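Local atomic coordinates of endolysin (Clostridium phage phiCD27, PDB entry 3QAY), a protein that probably cleaves the bond between N-acetylmuramic acid and L-alanine in the peptidoglycan of Clostridium difficile, using a zinc-dependent amidase domain. Residues A[57-61]-A[62-66]. Sequence-based numbering, arbitrary orientation.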
ATOM      1  N   LYS A  57      -9.984  -0.188  17.388  1.00 19.67           N
ATOM      2  CA  LYS A  57     -10.981  -0.559  18.396  1.00 20.97           C
ATOM      3  C   LYS A  57     -12.219   0.358  18.417  1.00 21.88           C
ATOM      4  O   LYS A  57     -12.848   0.557  19.456  1.00 22.30           O
ATOM      5  CB  LYS A  57     -10.320  -0.689  19.772  1.00 21.77           C
ATOM      6  CG  LYS A  57      -9.141  -1.671  19.749  1.00 21.87           C
ATOM      7  CD  LYS A  57      -8.779  -2.226  21.121  1.00 23.72           C
ATOM      8  CE  LYS A  57      -7.702  -3.308  20.993  1.00 23.85           C
ATOM      9  NZ  LYS A  57      -7.144  -3.733  22.312  1.00 25.00           N
ATOM     10  N   GLN A  58     -12.568   0.881  17.242  1.00 21.71           N
ATOM     11  CA  GLN A  58     -13.738   1.736  17.067  1.00 22.66           C
ATOM     12  C   GLN A  58     -14.825   1.001  16.285  1.00 22.55           C
ATOM     13  O   GLN A  58     -15.987   1.003  16.689  1.00 23.50           O
ATOM     14  CB  GLN A  58     -13.342   3.026  16.338  1.00 22.36           C
ATOM     15  CG  GLN A  58     -14.446   4.080  16.261  1.00 24.31           C
ATOM     16  CD  GLN A  58     -14.031   5.320  15.474  1.00 24.58           C
ATOM     17  OE1 GLN A  58     -13.095   6.027  15.848  1.00 25.89           O
ATOM     18  NE2 GLN A  58     -14.745   5.596  14.390  1.00 25.95           N
ATOM     19  N   PHE A  59     -14.435   0.366  15.181  1.00 21.68           N
ATOM     20  CA  PHE A  59     -15.382  -0.261  14.252  1.00 21.61           C
ATOM     21  C   PHE A  59     -16.025  -1.536  14.780  1.00 22.32           C
ATOM     22  O   PHE A  59     -15.356  -2.383  15.374  1.00 22.07           O
ATOM     23  CB  PHE A  59     -14.698  -0.614  12.922  1.00 20.67           C
ATOM     24  CG  PHE A  59     -14.095   0.558  12.196  1.00 19.60           C
ATOM     25  CD1 PHE A  59     -14.514   1.865  12.438  1.00 18.60           C
ATOM     26  CD2 PHE A  59     -13.111   0.340  11.237  1.00 18.23           C
ATOM     27  CE1 PHE A  59     -13.947   2.929  11.745  1.00 18.72           C
ATOM     28  CE2 PHE A  59     -12.546   1.399  10.542  1.00 17.50           C
ATOM     29  CZ  PHE A  59     -12.965   2.694  10.795  1.00 17.41           C
ATOM     30  N   LYS A  60     -17.325  -1.669  14.520  1.00 23.10           N
ATOM     31  CA  LYS A  60     -18.074  -2.889  14.806  1.00 23.96           C
ATOM     32  C   LYS A  60     -17.778  -3.958  13.754  1.00 23.58           C
ATOM     33  O   LYS A  60     -17.589  -5.128  14.089  1.00 23.51           O
ATOM     34  CB  LYS A  60     -19.582  -2.598  14.845  1.00 25.01           C
ATOM     35  CG  LYS A  60     -20.002  -1.587  15.919  1.00 26.29           C
ATOM     36  CD  LYS A  60     -21.526  -1.499  16.056  1.00 28.26           C
ATOM     37  CE  LYS A  60     -21.953  -0.761  17.330  1.00 29.51           C
ATOM     38  NZ  LYS A  60     -23.422  -0.876  17.589  1.00 30.95           N
ATOM     39  N   THR A  61     -17.743  -3.554  12.483  1.00 23.04           N
ATOM     40  CA  THR A  61     -17.415  -4.472  11.387  1.00 23.01           C
ATOM     41  C   THR A  61     -16.391  -3.864  10.438  1.00 22.05           C
ATOM     42  O   THR A  61     -16.146  -2.656  10.468  1.00 21.44           O
ATOM     43  CB  THR A  61     -18.666  -4.860  10.558  1.00 23.66           C
ATOM     44  OG1 THR A  61     -19.098  -3.743   9.767  1.00 24.10           O
ATOM     45  CG2 THR A  61     -19.799  -5.313  11.466  1.00 24.85           C
ATOM     46  N   LYS A  62     -15.813  -4.711   9.588  1.00 21.66           N
ATOM     47  CA  LYS A  62     -14.892  -4.259   8.544  1.00 21.21           C
ATOM     48  C   LYS A  62     -15.566  -3.324   7.527  1.00 20.89           C
ATOM     49  O   LYS A  62     -14.887  -2.602   6.801  1.00 20.06           O
ATOM     50  CB  LYS A  62     -14.262  -5.454   7.809  1.00 21.22           C
ATOM     51  CG  LYS A  62     -15.234  -6.260   6.949  1.00 23.15           C
ATOM     52  CD  LYS A  62     -14.492  -7.182   5.985  1.00 24.78           C
ATOM     53  CE  LYS A  62     -15.427  -7.724   4.906  1.00 26.30           C
ATOM     54  NZ  LYS A  62     -14.865  -8.922   4.210  1.00 26.82           N
ATOM     55  N   ASN A  63     -16.894  -3.338   7.475  1.00 21.31           N
ATOM     56  CA  ASN A  63     -17.627  -2.485   6.539  1.00 21.45           C
ATOM     57  C   ASN A  63     -17.367  -0.998   6.771  1.00 20.41           C
ATOM     58  O   ASN A  63     -17.469  -0.199   5.840  1.00 20.41           O
ATOM     59  CB  ASN A  63     -19.129  -2.786   6.600  1.00 22.67           C
ATOM     60  CG  ASN A  63     -19.461  -4.196   6.132  1.00 24.44           C
ATOM     61  OD1 ASN A  63     -20.176  -4.937   6.810  1.00 27.97           O
ATOM     62  ND2 ASN A  63     -18.930  -4.576   4.972  1.00 26.10           N
ATOM     63  N   GLU A  64     -16.996  -0.639   7.999  1.00 19.54           N
ATOM     64  CA  GLU A  64     -16.708   0.754   8.344  1.00 18.70           C
ATOM     65  C   GLU A  64     -15.359   1.281   7.795  1.00 17.50           C
ATOM     66  O   GLU A  64     -15.106   2.485   7.842  1.00 17.13           O
ATOM     67  CB  GLU A  64     -16.799   0.941   9.861  1.00 19.01           C
ATOM     68  CG  GLU A  64     -18.207   0.690  10.421  1.00 19.64           C
ATOM     69  CD  GLU A  64     -18.248   0.626  11.940  1.00 19.35           C
ATOM     70  OE1 GLU A  64     -17.887   1.622  12.597  1.00 17.27           O
ATOM     71  OE2 GLU A  64     -18.664  -0.426  12.474  1.00 20.02           O
ATOM     72  N   GLU A  65     -14.509   0.395   7.273  1.00 16.34           N
ATOM     73  CA  GLU A  65     -13.231   0.815   6.677  1.00 15.44           C
ATOM     74  C   GLU A  65     -13.473   1.677   5.429  1.00 15.47           C
ATOM     75  O   GLU A  65     -12.840   2.725   5.247  1.00 15.00           O
ATOM     76  CB  GLU A  65     -12.358  -0.403   6.336  1.00 14.68           C
ATOM     77  CG  GLU A  65     -11.891  -1.202   7.556  1.00 14.34           C
ATOM     78  CD  GLU A  65     -11.230  -2.542   7.199  1.00 13.93           C
ATOM     79  OE1 GLU A  65     -10.986  -2.814   6.004  1.00 12.14           O
ATOM     80  OE2 GLU A  65     -10.958  -3.328   8.129  1.00 14.52           O
ATOM     81  N   LYS A  66     -14.400   1.229   4.586  1.00 15.86           N
ATOM     82  CA  LYS A  66     -14.818   1.985   3.405  1.00 16.14           C
ATOM     83  C   LYS A  66     -15.413   3.340   3.793  1.00 16.46           C
ATOM     84  O   LYS A  66     -14.983   4.378   3.289  1.00 16.51           O
ATOM     85  CB  LYS A  66     -15.842   1.174   2.599  1.00 16.85           C
ATOM     86  CG  LYS A  66     -16.365   1.869   1.344  1.00 18.09           C
ATOM     87  CD  LYS A  66     -17.250   0.943   0.520  1.00 19.42           C
ATOM     88  CE  LYS A  66     -17.721   1.629  -0.749  1.00 20.55           C
ATOM     89  NZ  LYS A  66     -18.503   0.725  -1.630  1.00 21.17           N
TER
HETATM   90  O   HOH W   1     -18.770   1.902  15.238  1.00 17.66           O
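Glu64 turns its CG away from its own carbonyl carbon (chi1 -64°) and then runs out extended, which carries its carboxylate back over the chain to the backbone of Lys60 and Thr61. There OE2 accepts two amide hydrogens, from Lys60 N at 2.7 Å and from Thr61 N at 3.3 Å. Both donors approach from the same face of the carboxylate, well out of its plane; the bond from Thr61 is nearly straight (162° at the hydrogen), the shorter one from Lys60 more bent. OE2 is thus held directly and OE1 through a water, which donates to it and to Gln58 O. On the Thr61 side, chi1 of 72° sets OG1 between the backbone N and the carbonyl carbon, where it accepts from Asn63 N at 3.2 Å, one residue short of Glu64. With Thr61 N giving to Glu64 OE2 in the other direction, the two residues form a capping box on the turn leading into helix 64-75, which follows strand 48-52 of the amidase α/β fold. A type I turn spans the same residues, with Glu64 N bonded to Thr61 O at 3.3 Å. Nearer the backbone, Glu64 CB lies over one face of the buried Phe59 ring, a CH-pi contact 3.7 Å from the centroid. The Glu65 side chain, about 8 Å from the zinc ion, crosses that of Phe59 at about a right angle, and its OE2 is hydrogen-bonded to the Thr19 and Ser11 hydroxyls.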